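Local structure of SsfX3 (Streptomyces sp. SF2575, 3SKV) at residues R45-L50 / S83-H88; W56-R61 / Q164-E169; P186-Y191 / L218-L223; A41-G46 / L178-S183. The protein probably transfers a salicylyl group onto a tetracycline intermediate during antibiotic biosynthesis, using a GDSL/SGNH hydrolase-like domain joined to a jelly-roll domain. The protein carries 1 engineered substitution. One frame throughout, in Å; residues are numbered along the deposited sequence.

Interaction 1: residues R45-L50 / S83-H88; sequences RGAVSL and SGVRLH. Engineered in segment 83-88: H88 (natural residue Cys).
Two flat groups of the 83-88 segment, the guanidinium of R86 and the ring of H88, each receive a methylene of R45 on one face. CB of R45 sits over the centre of the R86 guanidinium, 3.6 Å from its CZ, while CG of R45 lies 3.9 Å from the centroid of the H88 ring, 8° off the normal, a CH-pi contact. H88 is an engineered residue where the natural protein has cysteine, so this contact belongs to the variant. Beyond CG the R45 chain bends (chi2 -121°), and its guanidinium plane stands 77° from the imidazole plane, with H88 ND1 near its edge; the polar partner of both R45 NH2 and H88 ND1 is D181 OD2. At the edge of the R86 guanidinium, in its plane, NH1 donates to O of G84 at 2.7 Å; a bend at chi2 folds the side chain back along its own segment, onto the loop before the strand. R86 suits this place because its flat face accepts aliphatic carbon while its edge nitrogens donate: NH2 forms a salt bridge with D219 and NH1 also reaches L220 O. G46 takes a positive phi, which suits glycine, and its backbone lies close against G84 O and R86 NH1. Water 1 bridges G46 O and S83 O, and A47 CB touches V85 CG1 at 4.2 Å. Beneath the flat groups R45 and R86 form an antiparallel hydrogen-bonded pair, R45 N to R86 O and R86 N to R45 O both 2.8 Å, by which strand 43-45 joins strand 86-91 in an antiparallel sheet of the jelly-roll domain.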
# COMPACT_ATOMS: atom_id res chain seq x y z
N ARG A 45 -10.97 2.97 3.34
CA ARG A 45 -9.97 3.81 2.73
C ARG A 45 -8.89 2.89 2.20
O ARG A 45 -8.63 1.83 2.77
CB ARG A 45 -9.45 4.87 3.73
CG ARG A 45 -10.58 5.69 4.37
CD ARG A 45 -10.48 7.18 4.11
NE ARG A 45 -11.37 7.96 5.00
CZ ARG A 45 -12.22 8.91 4.60
NH1 ARG A 45 -12.33 9.21 3.31
NH2 ARG A 45 -12.99 9.54 5.48
N GLY A 46 -8.31 3.26 1.08
CA GLY A 46 -7.29 2.43 0.45
C GLY A 46 -7.83 1.26 -0.35
O GLY A 46 -7.04 0.44 -0.85
N ALA A 47 -9.17 1.17 -0.51
CA ALA A 47 -9.79 0.12 -1.34
C ALA A 47 -10.37 0.75 -2.62
O ALA A 47 -10.93 1.84 -2.58
CB ALA A 47 -10.88 -0.62 -0.58
N VAL A 48 -10.19 0.09 -3.77
CA VAL A 48 -10.69 0.57 -5.06
C VAL A 48 -12.13 0.09 -5.24
O VAL A 48 -13.00 0.87 -5.64
CB VAL A 48 -9.73 0.15 -6.18
CG1 VAL A 48 -10.32 0.42 -7.56
CG2 VAL A 48 -8.38 0.84 -6.01
N SER A 49 -12.41 -1.17 -4.92
CA SER A 49 -13.78 -1.68 -4.98
C SER A 49 -14.05 -2.59 -3.80
O SER A 49 -13.10 -3.02 -3.14
CB SER A 49 -14.08 -2.37 -6.30
OG SER A 49 -13.22 -3.47 -6.51
N LEU A 50 -15.34 -2.85 -3.52
CA LEU A 50 -15.78 -3.76 -2.46
C LEU A 50 -16.57 -4.88 -3.10
O LEU A 50 -17.52 -4.61 -3.82
CB LEU A 50 -16.58 -3.02 -1.37
CG LEU A 50 -15.97 -1.72 -0.85
CD1 LEU A 50 -17.02 -0.83 -0.25
CD2 LEU A 50 -14.82 -1.97 0.12
N SER A 83 -3.51 -4.72 1.92
CA SER A 83 -2.36 -3.87 2.19
C SER A 83 -2.69 -2.37 1.99
O SER A 83 -3.09 -1.94 0.90
CB SER A 83 -1.20 -4.29 1.30
OG SER A 83 0.01 -3.90 1.92
N GLY A 84 -2.58 -1.61 3.08
CA GLY A 84 -2.89 -0.18 3.11
C GLY A 84 -4.39 0.09 3.18
O GLY A 84 -4.82 1.24 3.08
N VAL A 85 -5.20 -0.97 3.33
CA VAL A 85 -6.65 -0.82 3.42
C VAL A 85 -7.05 -0.60 4.87
O VAL A 85 -6.57 -1.29 5.79
CB VAL A 85 -7.44 -2.01 2.77
CG1 VAL A 85 -8.97 -1.83 2.94
CG2 VAL A 85 -7.07 -2.18 1.29
N ARG A 86 -7.94 0.38 5.10
CA ARG A 86 -8.46 0.61 6.44
C ARG A 86 -9.94 0.86 6.50
O ARG A 86 -10.53 1.32 5.52
CB ARG A 86 -7.60 1.54 7.32
CG ARG A 86 -7.33 2.85 6.73
CD ARG A 86 -5.95 2.99 6.15
NE ARG A 86 -5.91 4.36 5.66
CZ ARG A 86 -5.91 4.70 4.39
NH1 ARG A 86 -5.72 3.79 3.45
NH2 ARG A 86 -6.01 5.97 4.05
N LEU A 87 -10.57 0.42 7.58
CA LEU A 87 -11.99 0.61 7.82
C LEU A 87 -12.13 1.74 8.87
O LEU A 87 -11.57 1.65 9.96
CB LEU A 87 -12.65 -0.71 8.28
CG LEU A 87 -14.13 -0.60 8.72
CD1 LEU A 87 -15.04 -0.17 7.55
CD2 LEU A 87 -14.63 -1.91 9.32
N HIS A 88 -12.84 2.82 8.51
CA HIS A 88 -13.05 3.96 9.40
C HIS A 88 -14.51 4.03 9.82
O HIS A 88 -15.41 3.78 9.02
CB HIS A 88 -12.72 5.28 8.71
CG HIS A 88 -11.27 5.56 8.47
ND1 HIS A 88 -10.80 6.84 8.42
CD2 HIS A 88 -10.25 4.71 8.20
CE1 HIS A 88 -9.50 6.75 8.16
NE2 HIS A 88 -9.13 5.49 8.00
O HOH W 1 -4.13 0.72 -0.08

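Interaction 2: residues W56-R61 / Q164-E169; sequences WLAPWR and QFRLAE
L57 and L167 exchange two backbone hydrogen bonds, L57 N to L167 O at 2.8 Å and L167 N to L57 O at 3.0 Å, a single antiparallel hydrogen-bonded bridge. CA-H...O contacts flank it, W56 CA approaching L167 O and R166 CA approaching L57 O. The short strand axes run at 142°, well off antiparallel, consistent with a single bridge. Two residues on, P59 has no N-H to offer, and its CD packs close to F165 O, 3.1 Å.

At the other end A168 CB, a methyl small enough to come close, rests on one face of the W56 indole in a CH-pi contact, 3.6 Å from the centroid of its six-membered ring. With CG of W56 anti to its carbonyl carbon (chi1 -63°), the indole swings over the chain where it turns a corner at A168. R166 CB comes within 4.0 Å of W56 CE3, and its extended chain runs past A58 CB to a salt bridge with E101. L57 and L167 supply the buried apolar side, and both touch Y44 of strand 43-45.

Strand 56-60 also pairs with strand 49-53, while strand 164-172 lies between strands 33-35 and 96-103; the bridge thus joins two antiparallel sheets of the N-terminal domain.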
# COMPACT_ATOMS: atom_id res chain seq x y z
N TRP A 56 -20.23 -11.94 2.66
CA TRP A 56 -18.89 -11.46 2.99
C TRP A 56 -18.51 -10.30 2.11
O TRP A 56 -18.81 -10.27 0.92
CB TRP A 56 -17.86 -12.60 2.88
CG TRP A 56 -18.13 -13.71 3.84
CD1 TRP A 56 -19.01 -14.74 3.68
CD2 TRP A 56 -17.63 -13.81 5.18
NE1 TRP A 56 -19.05 -15.52 4.82
CE2 TRP A 56 -18.23 -14.96 5.77
CE3 TRP A 56 -16.71 -13.08 5.93
CZ2 TRP A 56 -17.93 -15.38 7.06
CZ3 TRP A 56 -16.42 -13.50 7.22
CH2 TRP A 56 -17.02 -14.64 7.76
N LEU A 57 -17.83 -9.34 2.71
CA LEU A 57 -17.39 -8.15 2.02
C LEU A 57 -15.87 -8.16 1.92
O LEU A 57 -15.19 -8.16 2.93
CB LEU A 57 -17.94 -6.89 2.77
CG LEU A 57 -17.92 -5.52 2.06
CD1 LEU A 57 -16.57 -4.86 2.18
CD2 LEU A 57 -18.36 -5.64 0.60
N ALA A 58 -15.36 -8.24 0.71
CA ALA A 58 -13.92 -8.23 0.44
C ALA A 58 -13.45 -6.90 -0.17
O ALA A 58 -13.86 -6.55 -1.28
CB ALA A 58 -13.56 -9.37 -0.50
N PRO A 59 -12.58 -6.14 0.50
CA PRO A 59 -12.05 -4.91 -0.13
C PRO A 59 -11.00 -5.33 -1.17
O PRO A 59 -10.24 -6.29 -0.93
CB PRO A 59 -11.40 -4.14 1.04
CG PRO A 59 -11.69 -4.93 2.28
CD PRO A 59 -11.98 -6.34 1.83
N TRP A 60 -11.01 -4.68 -2.36
CA TRP A 60 -10.06 -4.94 -3.44
C TRP A 60 -9.28 -3.69 -3.76
O TRP A 60 -9.80 -2.58 -3.63
CB TRP A 60 -10.76 -5.44 -4.70
CG TRP A 60 -11.18 -6.88 -4.65
CD1 TRP A 60 -12.19 -7.42 -3.91
CD2 TRP A 60 -10.71 -7.93 -5.51
NE1 TRP A 60 -12.32 -8.77 -4.18
CE2 TRP A 60 -11.45 -9.10 -5.19
CE3 TRP A 60 -9.74 -8.00 -6.53
CZ2 TRP A 60 -11.23 -10.32 -5.84
CZ3 TRP A 60 -9.51 -9.21 -7.16
CH2 TRP A 60 -10.23 -10.36 -6.80
N ARG A 61 -8.05 -3.86 -4.20
CA ARG A 61 -7.20 -2.74 -4.59
C ARG A 61 -7.13 -2.57 -6.12
O ARG A 61 -6.22 -1.96 -6.64
CB ARG A 61 -5.83 -2.83 -3.92
CG ARG A 61 -5.92 -2.53 -2.43
CD ARG A 61 -4.55 -2.38 -1.85
NE ARG A 61 -3.83 -3.65 -1.88
CZ ARG A 61 -2.56 -3.80 -2.24
NH1 ARG A 61 -1.83 -2.74 -2.56
NH2 ARG A 61 -2.02 -5.01 -2.26
N GLN A 164 -5.71 -11.75 2.25
CA GLN A 164 -7.03 -11.35 1.78
C GLN A 164 -7.90 -11.35 3.06
O GLN A 164 -7.88 -12.31 3.81
CB GLN A 164 -7.58 -12.33 0.75
CG GLN A 164 -6.83 -12.31 -0.56
CD GLN A 164 -7.37 -13.32 -1.54
OE1 GLN A 164 -8.57 -13.62 -1.60
NE2 GLN A 164 -6.50 -13.81 -2.40
N PHE A 165 -8.58 -10.26 3.33
CA PHE A 165 -9.40 -10.13 4.55
C PHE A 165 -10.84 -9.82 4.16
O PHE A 165 -11.07 -8.87 3.43
CB PHE A 165 -8.83 -8.99 5.42
CG PHE A 165 -9.51 -8.81 6.76
CD1 PHE A 165 -9.03 -9.47 7.90
CD2 PHE A 165 -10.56 -7.91 6.91
CE1 PHE A 165 -9.62 -9.27 9.14
CE2 PHE A 165 -11.17 -7.72 8.15
CZ PHE A 165 -10.68 -8.39 9.26
N ARG A 166 -11.80 -10.63 4.63
CA ARG A 166 -13.23 -10.46 4.33
C ARG A 166 -13.97 -10.21 5.64
O ARG A 166 -13.54 -10.72 6.67
CB ARG A 166 -13.83 -11.69 3.60
CG ARG A 166 -12.91 -12.25 2.53
CD ARG A 166 -13.57 -13.07 1.45
NE ARG A 166 -12.54 -13.67 0.59
CZ ARG A 166 -12.17 -14.95 0.63
NH1 ARG A 166 -12.73 -15.78 1.50
NH2 ARG A 166 -11.24 -15.40 -0.20
N LEU A 167 -15.07 -9.45 5.62
CA LEU A 167 -15.87 -9.18 6.84
C LEU A 167 -17.28 -9.64 6.59
O LEU A 167 -17.81 -9.46 5.49
CB LEU A 167 -16.02 -7.69 7.19
CG LEU A 167 -14.88 -6.72 7.28
CD1 LEU A 167 -14.41 -6.28 5.85
CD2 LEU A 167 -15.34 -5.48 8.07
N ALA A 168 -17.95 -10.01 7.66
CA ALA A 168 -19.37 -10.38 7.60
C ALA A 168 -20.21 -9.48 8.53
O ALA A 168 -21.39 -9.26 8.27
CB ALA A 168 -19.54 -11.85 7.96
N GLU A 169 -19.59 -8.95 9.60
CA GLU A 169 -20.31 -8.15 10.61
C GLU A 169 -19.38 -7.34 11.48
O GLU A 169 -18.25 -7.73 11.74
CB GLU A 169 -21.09 -9.12 11.52
CG GLU A 169 -22.21 -8.51 12.36
CD GLU A 169 -22.75 -9.41 13.46
OE1 GLU A 169 -22.24 -10.55 13.63
OE2 GLU A 169 -23.67 -8.96 14.18

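Interaction 3: residues P186-Y191 / L218-L223; sequences PHWIHY and LDLQSL
W188 and L218 form a close-packed end of this contact: CD1 of L218 lies 3.7 Å from CE3 of the indole and also touches W188 CB. The side chains of W188 and L220 leave on the same face, where chi1 of W188 (175°) turns the ring alongside L218; L220 CD1 lies 4.2 Å from W188 CE3, over one ring face and toward the rim. Helix 208-216 covers this face through L209 and A212, so large apolar groups suit it, and the one polar atom of the indole, NE1, is bonded to S249.

Five backbone bonds tie the strands in parallel, from D219 N to P186 O (2.8 Å) through to L223 N to H190 O (2.8 Å). Strand 187-192, helix 208-216 and strand 219-223 make a beta-alpha-beta crossover, and within this chain 219-223 is the outermost strand of the GDSL/SGNH fold's parallel sheet.

The reverse face is mixed. I189 CG2 meets L223 CD1 at 3.8 Å, under helix 234-242. Toward the start the packing is looser: partly exposed H187 lies beside buried D219, planes 29° apart, H187 CE1 3.5 Å from D219 OD2. Water 2 links H187 ND1 to D219 O; the carboxylate's other oxygen, OD1, is taken by R86.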
# COMPACT_ATOMS: atom_id res chain seq x y z
N PRO A 186 -6.08 14.83 1.68
CA PRO A 186 -5.63 14.70 0.28
C PRO A 186 -5.28 13.24 -0.03
O PRO A 186 -4.80 12.51 0.84
CB PRO A 186 -4.40 15.61 0.21
CG PRO A 186 -4.46 16.46 1.46
CD PRO A 186 -5.14 15.65 2.48
N HIS A 187 -5.53 12.83 -1.26
CA HIS A 187 -5.28 11.45 -1.68
C HIS A 187 -3.87 11.24 -2.13
O HIS A 187 -3.37 11.99 -2.97
CB HIS A 187 -6.25 11.01 -2.78
CG HIS A 187 -7.66 10.93 -2.32
ND1 HIS A 187 -8.16 9.78 -1.75
CD2 HIS A 187 -8.63 11.87 -2.34
CE1 HIS A 187 -9.42 10.05 -1.45
NE2 HIS A 187 -9.75 11.30 -1.79
N TRP A 188 -3.25 10.18 -1.60
CA TRP A 188 -1.92 9.80 -2.01
C TRP A 188 -1.91 8.40 -2.61
O TRP A 188 -2.13 7.42 -1.89
CB TRP A 188 -0.88 9.95 -0.89
CG TRP A 188 0.48 9.44 -1.26
CD1 TRP A 188 1.05 9.43 -2.51
CD2 TRP A 188 1.43 8.83 -0.38
NE1 TRP A 188 2.30 8.86 -2.45
CE2 TRP A 188 2.57 8.49 -1.15
CE3 TRP A 188 1.46 8.58 1.01
CZ2 TRP A 188 3.72 7.92 -0.59
CZ3 TRP A 188 2.59 8.00 1.57
CH2 TRP A 188 3.70 7.66 0.77
N ILE A 189 -1.64 8.32 -3.93
CA ILE A 189 -1.51 7.07 -4.66
C ILE A 189 -0.04 6.70 -4.78
O ILE A 189 0.76 7.50 -5.30
CB ILE A 189 -2.20 7.06 -6.05
CG1 ILE A 189 -3.67 7.52 -5.98
CG2 ILE A 189 -2.05 5.66 -6.72
CD1 ILE A 189 -4.41 7.45 -7.34
N HIS A 190 0.33 5.48 -4.31
CA HIS A 190 1.69 5.00 -4.46
C HIS A 190 1.67 3.71 -5.31
O HIS A 190 0.94 2.76 -5.00
CB HIS A 190 2.46 4.81 -3.13
CG HIS A 190 3.85 4.29 -3.35
ND1 HIS A 190 4.88 5.12 -3.80
CD2 HIS A 190 4.30 3.01 -3.30
CE1 HIS A 190 5.93 4.33 -3.99
NE2 HIS A 190 5.63 3.05 -3.68
N TYR A 191 2.46 3.71 -6.39
CA TYR A 191 2.58 2.56 -7.29
C TYR A 191 4.04 2.12 -7.42
O TYR A 191 4.93 2.94 -7.49
CB TYR A 191 2.01 2.92 -8.68
CG TYR A 191 2.25 1.87 -9.74
CD1 TYR A 191 1.40 0.77 -9.87
CD2 TYR A 191 3.32 1.97 -10.62
CE1 TYR A 191 1.65 -0.23 -10.81
CE2 TYR A 191 3.57 0.98 -11.58
CZ TYR A 191 2.73 -0.11 -11.66
OH TYR A 191 2.93 -1.06 -12.64
N LEU A 218 -2.26 12.18 4.94
CA LEU A 218 -2.70 11.76 3.61
C LEU A 218 -3.58 10.52 3.64
O LEU A 218 -3.38 9.62 4.46
CB LEU A 218 -1.50 11.50 2.69
CG LEU A 218 -0.53 12.66 2.43
CD1 LEU A 218 0.74 12.15 1.80
CD2 LEU A 218 -1.17 13.74 1.56
N ASP A 219 -4.55 10.47 2.74
CA ASP A 219 -5.41 9.32 2.55
C ASP A 219 -4.69 8.39 1.51
O ASP A 219 -4.77 8.59 0.28
CB ASP A 219 -6.79 9.76 2.04
CG ASP A 219 -7.83 8.67 1.96
OD1 ASP A 219 -7.45 7.47 1.96
OD2 ASP A 219 -9.02 9.00 1.85
N LEU A 220 -3.97 7.41 2.03
CA LEU A 220 -3.22 6.45 1.24
C LEU A 220 -4.06 5.49 0.40
O LEU A 220 -5.13 5.04 0.83
CB LEU A 220 -2.31 5.64 2.19
CG LEU A 220 -1.60 4.42 1.63
CD1 LEU A 220 -0.51 4.84 0.63
CD2 LEU A 220 -1.04 3.57 2.73
N GLN A 221 -3.50 5.16 -0.75
CA GLN A 221 -3.98 4.14 -1.67
C GLN A 221 -2.74 3.48 -2.29
O GLN A 221 -2.03 4.09 -3.08
CB GLN A 221 -4.86 4.73 -2.76
CG GLN A 221 -5.27 3.72 -3.82
CD GLN A 221 -6.29 2.71 -3.32
OE1 GLN A 221 -7.39 3.07 -2.93
NE2 GLN A 221 -5.92 1.45 -3.34
N SER A 222 -2.49 2.25 -1.89
CA SER A 222 -1.36 1.45 -2.36
C SER A 222 -1.78 0.63 -3.56
O SER A 222 -2.81 -0.05 -3.53
CB SER A 222 -0.87 0.52 -1.25
OG SER A 222 0.07 -0.43 -1.76
N LEU A 223 -1.00 0.72 -4.62
CA LEU A 223 -1.14 -0.07 -5.83
C LEU A 223 0.22 -0.74 -6.05
O LEU A 223 0.67 -0.93 -7.18
CB LEU A 223 -1.57 0.77 -7.03
CG LEU A 223 -2.94 1.42 -6.98
CD1 LEU A 223 -3.16 2.28 -8.16
CD2 LEU A 223 -4.04 0.40 -6.92
O HOH W 2 -6.57 7.55 -1.45

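Interaction 4: residues A41-G46 / L178-S183; sequences ALTYRG and LEKDTS
OD2 of D181 is gripped by two side chains: NH2 of R45 reaches it at 3.0 Å in a salt bridge, N-H...O angle 162°, and ND1 of the engineered H88 also bonds to it. CG of D181 stands anti to its backbone N (chi1 166°), which carries the carboxylate toward R45 NH2. The guanidinium and carboxylate planes are nearly perpendicular, 86° apart. OD2 lies close to the guanidinium plane, but NH2 comes to it from well above the carboxylate plane, so this is a single-contact bridge and not a paired, coplanar one. The other oxygen, OD1, accepts from S183 OG at 3.2 Å on its syn side and weakly from S183 N, which helps to fix the carboxylate's rotation. A short acidic side chain suits this place, taking donors on both oxygens. T43 CG2 lies over one face of the R45 guanidinium. Water 4 takes a hydrogen from R45 NH1 and gives one to S183 O.

Closer to A41, water 3 bridges the two segments, donating to A41 O at 2.6 Å while accepting from T43 OG1 and D181 N. K180 CA makes a CA-H...O contact to A41 O. A41 CB packs against L178 CG at 3.6 Å, a small apolar patch.

The polar half of the contact rests on one charge pair and two waters, and so probably depends on D181 staying ionised, which the neighbouring arginine would favour.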
# COMPACT_ATOMS: atom_id res chain seq x y z
N ALA A 41 -22.45 4.37 7.14
CA ALA A 41 -21.57 5.08 8.08
C ALA A 41 -20.12 4.59 7.95
O ALA A 41 -19.20 5.30 8.37
CB ALA A 41 -22.07 4.95 9.53
N LEU A 42 -19.90 3.38 7.36
CA LEU A 42 -18.55 2.82 7.16
C LEU A 42 -17.89 3.35 5.91
O LEU A 42 -18.54 3.54 4.88
CB LEU A 42 -18.49 1.27 7.19
CG LEU A 42 -19.27 0.53 8.32
CD1 LEU A 42 -19.08 -0.96 8.23
CD2 LEU A 42 -18.90 1.03 9.71
N THR A 43 -16.59 3.63 6.02
CA THR A 43 -15.72 4.11 4.96
C THR A 43 -14.52 3.18 4.90
O THR A 43 -13.86 2.95 5.92
CB THR A 43 -15.28 5.60 5.20
OG1 THR A 43 -16.41 6.45 5.44
CG2 THR A 43 -14.48 6.17 4.04
N TYR A 44 -14.23 2.65 3.71
CA TYR A 44 -13.07 1.82 3.45
C TYR A 44 -12.10 2.71 2.71
O TYR A 44 -12.40 3.24 1.65
CB TYR A 44 -13.41 0.58 2.62
CG TYR A 44 -14.30 -0.39 3.35
CD1 TYR A 44 -15.69 -0.21 3.37
CD2 TYR A 44 -13.77 -1.48 4.04
CE1 TYR A 44 -16.52 -1.08 4.07
CE2 TYR A 44 -14.60 -2.38 4.72
CZ TYR A 44 -15.97 -2.17 4.73
OH TYR A 44 -16.78 -3.03 5.42
N ARG A 45 -10.97 2.97 3.34
CA ARG A 45 -9.97 3.81 2.73
C ARG A 45 -8.89 2.89 2.20
O ARG A 45 -8.63 1.83 2.77
CB ARG A 45 -9.45 4.87 3.73
CG ARG A 45 -10.58 5.69 4.37
CD ARG A 45 -10.48 7.18 4.11
NE ARG A 45 -11.37 7.96 5.00
CZ ARG A 45 -12.22 8.91 4.60
NH1 ARG A 45 -12.33 9.21 3.31
NH2 ARG A 45 -12.99 9.54 5.48
N GLY A 46 -8.31 3.26 1.08
CA GLY A 46 -7.29 2.43 0.45
C GLY A 46 -7.83 1.26 -0.35
O GLY A 46 -7.04 0.44 -0.85
N LEU A 178 -23.13 5.66 15.83
CA LEU A 178 -22.38 5.23 14.66
C LEU A 178 -22.46 6.35 13.67
O LEU A 178 -23.55 6.73 13.24
CB LEU A 178 -22.94 3.90 14.09
CG LEU A 178 -22.30 3.37 12.80
CD1 LEU A 178 -20.78 3.04 12.97
CD2 LEU A 178 -23.06 2.18 12.29
N GLU A 179 -21.31 6.95 13.34
CA GLU A 179 -21.26 8.08 12.41
C GLU A 179 -20.20 7.88 11.37
O GLU A 179 -19.20 7.20 11.62
CB GLU A 179 -20.98 9.40 13.16
CG GLU A 179 -22.02 9.82 14.18
CD GLU A 179 -21.74 11.17 14.83
OE1 GLU A 179 -20.67 11.33 15.46
OE2 GLU A 179 -22.58 12.09 14.67
N LYS A 180 -20.38 8.50 10.20
CA LYS A 180 -19.41 8.46 9.11
C LYS A 180 -18.24 9.37 9.47
O LYS A 180 -18.45 10.47 10.01
CB LYS A 180 -20.05 8.95 7.80
CG LYS A 180 -19.24 8.64 6.55
CD LYS A 180 -19.80 9.33 5.33
CE LYS A 180 -20.36 8.33 4.34
NZ LYS A 180 -21.82 8.51 4.11
N ASP A 181 -17.01 8.95 9.15
CA ASP A 181 -15.84 9.79 9.28
C ASP A 181 -15.89 10.70 8.05
O ASP A 181 -15.77 10.21 6.92
CB ASP A 181 -14.54 8.96 9.30
CG ASP A 181 -13.28 9.78 9.11
OD1 ASP A 181 -13.20 10.91 9.67
OD2 ASP A 181 -12.36 9.29 8.45
N THR A 182 -16.15 11.99 8.26
CA THR A 182 -16.28 12.95 7.16
C THR A 182 -14.98 13.67 6.76
O THR A 182 -15.04 14.53 5.87
CB THR A 182 -17.46 13.89 7.35
OG1 THR A 182 -17.41 14.47 8.66
CG2 THR A 182 -18.79 13.21 7.07
N SER A 183 -13.82 13.29 7.35
CA SER A 183 -12.51 13.84 6.98
C SER A 183 -12.26 13.75 5.45
O SER A 183 -12.61 12.75 4.80
CB SER A 183 -11.39 13.10 7.70
OG SER A 183 -11.33 13.40 9.09
O HOH W 3 -16.83 6.33 8.04
O HOH W 4 -14.61 11.12 3.03

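How the interactions relate
Interaction 3 is the most extensive contact, largely buried, at the edge strand of the GDSL/SGNH sheet that faces the jelly-roll domain; its parallel bonding separates an apolar face under helix 208-216 from a mixed one. Interactions 1, 2 and 4 belong to the jelly-roll side. Interaction 2 is buried and largely apolar around one bridge, whereas interaction 4, farthest from the chain's centre, relies more on charge and water. Interactions 1 and 4 share R45 and G46 and both reach strand 86-91; interactions 1 and 2 meet where strands 49-53 and 56-60 pair. Polar bonds cross the domain interface: R86 of interaction 1 and R61 of the 56-61 segment reach D219, L220 and S222 of interaction 3.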